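Local coordinates for HTH-type transcriptional regulator YgaV (PDB 3CUO), which regulates large-scale gene expression in response to sulfide, acting as both a repressor and an activator and, without sulfide, holding down many anaerobic respiratory genes, at the interface of chains A and B. Sequence-based numbering; all coordinates share one arbitrary frame. Chains: chain A/B, Uncharacterized HTH-type transcriptional regulator ygaV.

Contact 1: the interface of chains A and B. Residues chain A 27, 93, 96-97; chain B 11, 13-15, 17, 85.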
ATOM      1  N   LEU A  27       5.937  -2.171   8.291  1.00 38.06           N
ATOM      2  CA  LEU A  27       5.845  -0.719   8.336  1.00 38.65           C
ATOM      3  C   LEU A  27       6.679  -0.123   9.428  1.00 39.30           C
ATOM      4  O   LEU A  27       7.299   0.908   9.213  1.00 42.80           O
ATOM      5  CB  LEU A  27       4.382  -0.194   8.516  1.00 37.73           C
ATOM      6  CG  LEU A  27       3.482  -0.350   7.313  1.00 39.37           C
ATOM      7  CD1 LEU A  27       2.094   0.183   7.710  1.00 38.21           C
ATOM      8  CD2 LEU A  27       4.000   0.332   5.979  1.00 37.72           C
ATOM      9  N   LEU A  93       1.326   7.972   4.637  1.00 40.72           N
ATOM     10  CA  LEU A  93       0.660   7.291   5.735  1.00 43.31           C
ATOM     11  C   LEU A  93       0.704   8.164   7.000  1.00 43.98           C
ATOM     12  O   LEU A  93      -0.271   8.294   7.731  1.00 43.89           O
ATOM     13  CB  LEU A  93       1.270   5.926   5.981  1.00 43.02           C
ATOM     14  CG  LEU A  93       1.031   4.845   4.930  1.00 43.13           C
ATOM     15  CD1 LEU A  93       1.823   3.651   5.319  1.00 41.55           C
ATOM     16  CD2 LEU A  93      -0.386   4.458   4.815  1.00 37.38           C
ATOM     17  N   VAL A  96      -1.893  10.822   6.706  1.00 49.04           N
ATOM     18  CA  VAL A  96      -3.235  10.253   6.830  1.00 48.96           C
ATOM     19  C   VAL A  96      -3.582   9.924   8.306  1.00 49.27           C
ATOM     20  O   VAL A  96      -4.652  10.237   8.791  1.00 48.71           O
ATOM     21  CB  VAL A  96      -3.381   8.985   5.894  1.00 48.68           C
ATOM     22  CG1 VAL A  96      -4.566   8.143   6.241  1.00 47.86           C
ATOM     23  CG2 VAL A  96      -3.415   9.418   4.404  1.00 43.03           C
ATOM     24  N   TYR A  97      -2.664   9.261   8.979  1.00 50.16           N
ATOM     25  CA  TYR A  97      -2.905   8.666  10.290  1.00 52.34           C
ATOM     26  C   TYR A  97      -2.406   9.480  11.460  1.00 54.36           C
ATOM     27  O   TYR A  97      -2.718   9.147  12.583  1.00 55.72           O
ATOM     28  CB  TYR A  97      -2.270   7.291  10.352  1.00 50.41           C
ATOM     29  CG  TYR A  97      -2.976   6.310   9.480  1.00 49.24           C
ATOM     30  CD1 TYR A  97      -4.218   5.816   9.852  1.00 49.47           C
ATOM     31  CD2 TYR A  97      -2.426   5.877   8.272  1.00 49.19           C
ATOM     32  CE1 TYR A  97      -4.885   4.921   9.070  1.00 49.18           C
ATOM     33  CE2 TYR A  97      -3.107   4.995   7.453  1.00 50.02           C
ATOM     34  CZ  TYR A  97      -4.347   4.496   7.887  1.00 49.81           C
ATOM     35  OH  TYR A  97      -5.062   3.607   7.104  1.00 47.02           O
TER
ATOM     36  N   ALA B  11      -0.285   1.238  12.892  1.00 47.42           N
ATOM     37  CA  ALA B  11       0.393   0.355  11.948  1.00 46.95           C
ATOM     38  C   ALA B  11      -0.524  -0.780  11.424  1.00 45.99           C
ATOM     39  O   ALA B  11      -0.476  -1.141  10.258  1.00 41.70           O
ATOM     40  CB  ALA B  11       1.751  -0.162  12.570  1.00 45.07           C
ATOM     41  N   GLN B  13      -3.854  -0.665  11.073  1.00 46.74           N
ATOM     42  CA  GLN B  13      -4.825   0.042  10.206  1.00 46.68           C
ATOM     43  C   GLN B  13      -4.183   0.386   8.835  1.00 44.97           C
ATOM     44  O   GLN B  13      -4.776   0.160   7.825  1.00 43.43           O
ATOM     45  CB  GLN B  13      -5.301   1.337  10.890  1.00 47.34           C
ATOM     46  CG  GLN B  13      -6.501   1.962  10.257  1.00 51.05           C
ATOM     47  CD  GLN B  13      -7.329   2.895  11.183  1.00 52.85           C
ATOM     48  OE1 GLN B  13      -6.802   3.566  12.107  1.00 61.85           O
ATOM     49  NE2 GLN B  13      -8.639   2.966  10.891  1.00 57.06           N
ATOM     50  N   ALA B  14      -3.007   1.019   8.841  1.00 44.22           N
ATOM     51  CA  ALA B  14      -2.250   1.348   7.605  1.00 42.92           C
ATOM     52  C   ALA B  14      -2.002   0.086   6.799  1.00 42.10           C
ATOM     53  O   ALA B  14      -2.265   0.041   5.577  1.00 42.61           O
ATOM     54  CB  ALA B  14      -0.902   2.021   7.999  1.00 42.46           C
ATOM     55  N   ALA B  15      -1.519  -0.967   7.457  1.00 40.49           N
ATOM     56  CA  ALA B  15      -1.125  -2.202   6.761  1.00 41.64           C
ATOM     57  C   ALA B  15      -2.336  -2.867   6.116  1.00 41.04           C
ATOM     58  O   ALA B  15      -2.290  -3.295   4.948  1.00 41.68           O
ATOM     59  CB  ALA B  15      -0.361  -3.158   7.676  1.00 40.67           C
ATOM     60  N   LEU B  17      -5.203  -1.172   5.096  1.00 41.37           N
ATOM     61  CA  LEU B  17      -5.444  -0.344   3.955  1.00 40.78           C
ATOM     62  C   LEU B  17      -4.543  -0.761   2.775  1.00 41.13           C
ATOM     63  O   LEU B  17      -5.035  -1.050   1.637  1.00 39.85           O
ATOM     64  CB  LEU B  17      -5.137   1.147   4.355  1.00 41.74           C
ATOM     65  CG  LEU B  17      -5.264   2.144   3.157  1.00 43.43           C
ATOM     66  CD1 LEU B  17      -6.742   2.206   2.802  1.00 41.89           C
ATOM     67  CD2 LEU B  17      -4.687   3.568   3.369  1.00 40.58           C
ATOM     68  N   ALA B  85      -8.049   8.062   2.671  1.00 40.67           N
ATOM     69  CA  ALA B  85      -6.726   7.496   2.620  1.00 41.34           C
ATOM     70  C   ALA B  85      -6.427   6.832   1.246  1.00 40.10           C
ATOM     71  O   ALA B  85      -5.277   6.843   0.766  1.00 37.99           O
ATOM     72  CB  ALA B  85      -6.470   6.480   3.809  1.00 40.89           C
TER
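The aromatic ring of A:Tyr97 lies between its own chain and helix 11-20 of the partner. Against one face, displaced toward the rim, rests the CG1 methyl of its neighbour A:Val96, and A:Leu93 CD2 sits at the ring edge in plane. Across the dimer, B:Ala14 stands on the opposite side of the ring plane, its CB 3.7 Å from A:Tyr97 CE2. The amide of B:Gln13 is tilted 37° from the ring, and the two side chains cross obliquely. CG of B:Gln13 makes its nearest approach, 3.6 Å from CE1 of A:Tyr97, with the amide group close behind, a placement reached with CG anti to the backbone N (chi1 -167°) and an extended chain beyond. At the far end of the ring the phenol OH of A:Tyr97 comes down beside B:Leu17, whose CB is 3.7 Å away. The small B:Ala14 methyl is shared, since A:Leu27 CD1 meets the same CB at 3.5 Å, with A:Leu93 more loosely behind. On the other flank, A:Val96 CG1 reaches B:Ala85 CB at 3.5 Å; with CG1 anti to the backbone N (chi1 164°), this one methyl serves both the ring and the partner's helix 84-97. With an alanine at A:Tyr97 the ring would be gone, which is likely to open a gap between A:Val96 and B:Ala14 and leave the B:Gln13 chain without the surface it lies against. The patch illustrates how an ArsR-type regulator can pair through its terminal helices: it packs the last helix of one chain onto helix 11-20 of the other, joining two subunits in what is probably the DNA-binding dimer.

Contact 2: the interface of chains A and B. Residues chain A 7, 10, 13-14; chain B 93, 97.
B:Tyr97 lays one side of its ring along the N-terminal segment of chain A, from the end of helix 2-7 into helix 11-21, where A:Leu7, A:Ser10 and A:Ala14 all lie on that same side of the ring plane. This is terminal-helix pairing of the kind typical of the ArsR family of winged helix-turn-helix regulators. The ring runs from A:Ser10, near its root, to A:Ala14, near its phenol end. A:Ser10 CB is 3.6 Å from CD1 of B:Tyr97, and its hydroxyl OG approaches the same carbon at 3.5 Å, a van der Waals contact. At the other end the ring meets backbone as much as side chain: CZ of B:Tyr97 lies 3.7 Å from A:Ala14 CA, while the methyl CB faces CE2 at 3.8 Å.

A:Gln13 and B:Tyr97 pass each other pointing in opposite directions, with amide and ring planes steeply inclined at 67°. A:Gln13 CG touches B:Tyr97 CE1 at 3.5 Å, and its amide oxygen OE1 reaches the ring edge in plane. That course starts from a first torsion that sets CG between the backbone N and the carbonyl carbon (chi1 46°), after which the chain extends along the rim.

A:Leu7 comes in at a slant to both B:Tyr97 and B:Leu93, with CD1 meeting both and CD2 turned to B:Leu93. Its CD1 rests by the tyrosine's CB and the backbone oxygen of B:Leu93, whereas CD2 of A:Leu7 faces B:Leu93 CB, more distantly, at 4.1 Å.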
ATOM      1  N   LEU A   7      -1.559   5.490 -14.373  1.00 49.14           N
ATOM      2  CA  LEU A   7      -1.059   4.453 -13.558  1.00 48.59           C
ATOM      3  C   LEU A   7      -1.266   3.078 -14.088  1.00 47.24           C
ATOM      4  O   LEU A   7      -0.720   2.126 -13.527  1.00 46.45           O
ATOM      5  CB  LEU A   7      -1.738   4.569 -12.151  1.00 49.64           C
ATOM      6  CG  LEU A   7      -1.012   4.135 -10.910  1.00 51.01           C
ATOM      7  CD1 LEU A   7       0.321   4.808 -10.861  1.00 51.41           C
ATOM      8  CD2 LEU A   7      -1.939   4.457  -9.687  1.00 50.78           C
ATOM      9  N   SER A  10       1.464   0.691 -14.732  1.00 48.39           N
ATOM     10  CA  SER A  10       2.292   0.494 -13.528  1.00 47.65           C
ATOM     11  C   SER A  10       1.583  -0.237 -12.407  1.00 47.44           C
ATOM     12  O   SER A  10       2.132  -0.392 -11.268  1.00 46.24           O
ATOM     13  CB  SER A  10       2.670   1.865 -12.964  1.00 48.14           C
ATOM     14  OG  SER A  10       3.647   2.461 -13.745  1.00 49.35           O
ATOM     15  N   GLN A  13       3.220  -3.318 -10.772  1.00 48.20           N
ATOM     16  CA  GLN A  13       4.318  -2.994  -9.904  1.00 49.09           C
ATOM     17  C   GLN A  13       3.867  -2.200  -8.657  1.00 47.06           C
ATOM     18  O   GLN A  13       4.389  -2.407  -7.581  1.00 46.48           O
ATOM     19  CB  GLN A  13       5.477  -2.295 -10.636  1.00 50.48           C
ATOM     20  CG  GLN A  13       5.126  -1.165 -11.578  1.00 55.51           C
ATOM     21  CD  GLN A  13       6.281  -0.880 -12.567  1.00 55.59           C
ATOM     22  OE1 GLN A  13       7.451  -0.713 -12.139  1.00 65.26           O
ATOM     23  NE2 GLN A  13       5.968  -0.870 -13.900  1.00 60.20           N
ATOM     24  N   ALA A  14       2.951  -1.256  -8.854  1.00 45.09           N
ATOM     25  CA  ALA A  14       2.345  -0.528  -7.769  1.00 44.68           C
ATOM     26  C   ALA A  14       1.704  -1.492  -6.730  1.00 42.74           C
ATOM     27  O   ALA A  14       1.933  -1.318  -5.581  1.00 43.13           O
ATOM     28  CB  ALA A  14       1.328   0.506  -8.334  1.00 43.06           C
TER
ATOM     29  N   LEU B  93       1.160   7.297  -5.554  1.00 39.58           N
ATOM     30  CA  LEU B  93       1.565   6.313  -6.521  1.00 40.31           C
ATOM     31  C   LEU B  93       1.732   6.986  -7.908  1.00 41.65           C
ATOM     32  O   LEU B  93       2.671   6.740  -8.650  1.00 40.44           O
ATOM     33  CB  LEU B  93       0.535   5.159  -6.544  1.00 39.79           C
ATOM     34  CG  LEU B  93       0.453   4.197  -5.355  1.00 39.58           C
ATOM     35  CD1 LEU B  93      -0.670   3.132  -5.588  1.00 41.63           C
ATOM     36  CD2 LEU B  93       1.804   3.601  -5.104  1.00 40.47           C
ATOM     37  N   TYR B  97       5.073   6.852 -10.004  1.00 51.45           N
ATOM     38  CA  TYR B  97       5.167   6.099 -11.240  1.00 52.79           C
ATOM     39  C   TYR B  97       5.138   6.974 -12.501  1.00 55.61           C
ATOM     40  O   TYR B  97       5.411   6.511 -13.601  1.00 55.95           O
ATOM     41  CB  TYR B  97       4.147   4.996 -11.245  1.00 52.24           C
ATOM     42  CG  TYR B  97       4.492   3.862 -10.297  1.00 51.81           C
ATOM     43  CD1 TYR B  97       5.352   2.818 -10.690  1.00 52.89           C
ATOM     44  CD2 TYR B  97       3.996   3.842  -9.006  1.00 51.70           C
ATOM     45  CE1 TYR B  97       5.669   1.759  -9.791  1.00 51.77           C
ATOM     46  CE2 TYR B  97       4.293   2.812  -8.128  1.00 52.45           C
ATOM     47  CZ  TYR B  97       5.127   1.776  -8.532  1.00 52.31           C
ATOM     48  OH  TYR B  97       5.395   0.805  -7.636  1.00 50.55           O
TER

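Contact 1 and contact 2 have C-alpha centres about 18 Å apart and share a two-fold-related core: the residues at positions 13, 14, 93 and 97 occur in both, with the chains exchanged. Each tyrosine at the end of helix 84-97 thus docks on the other subunit's helix that starts at residue 11. Contact 1 extends to helix 24-33 and the start of the partner's helix 84-97, contact 2 to the N-terminal helix 2-7. The glutamine adopts different first torsions in the two copies, suggesting that the tyrosine's seat tolerates some variation while the pairing persists.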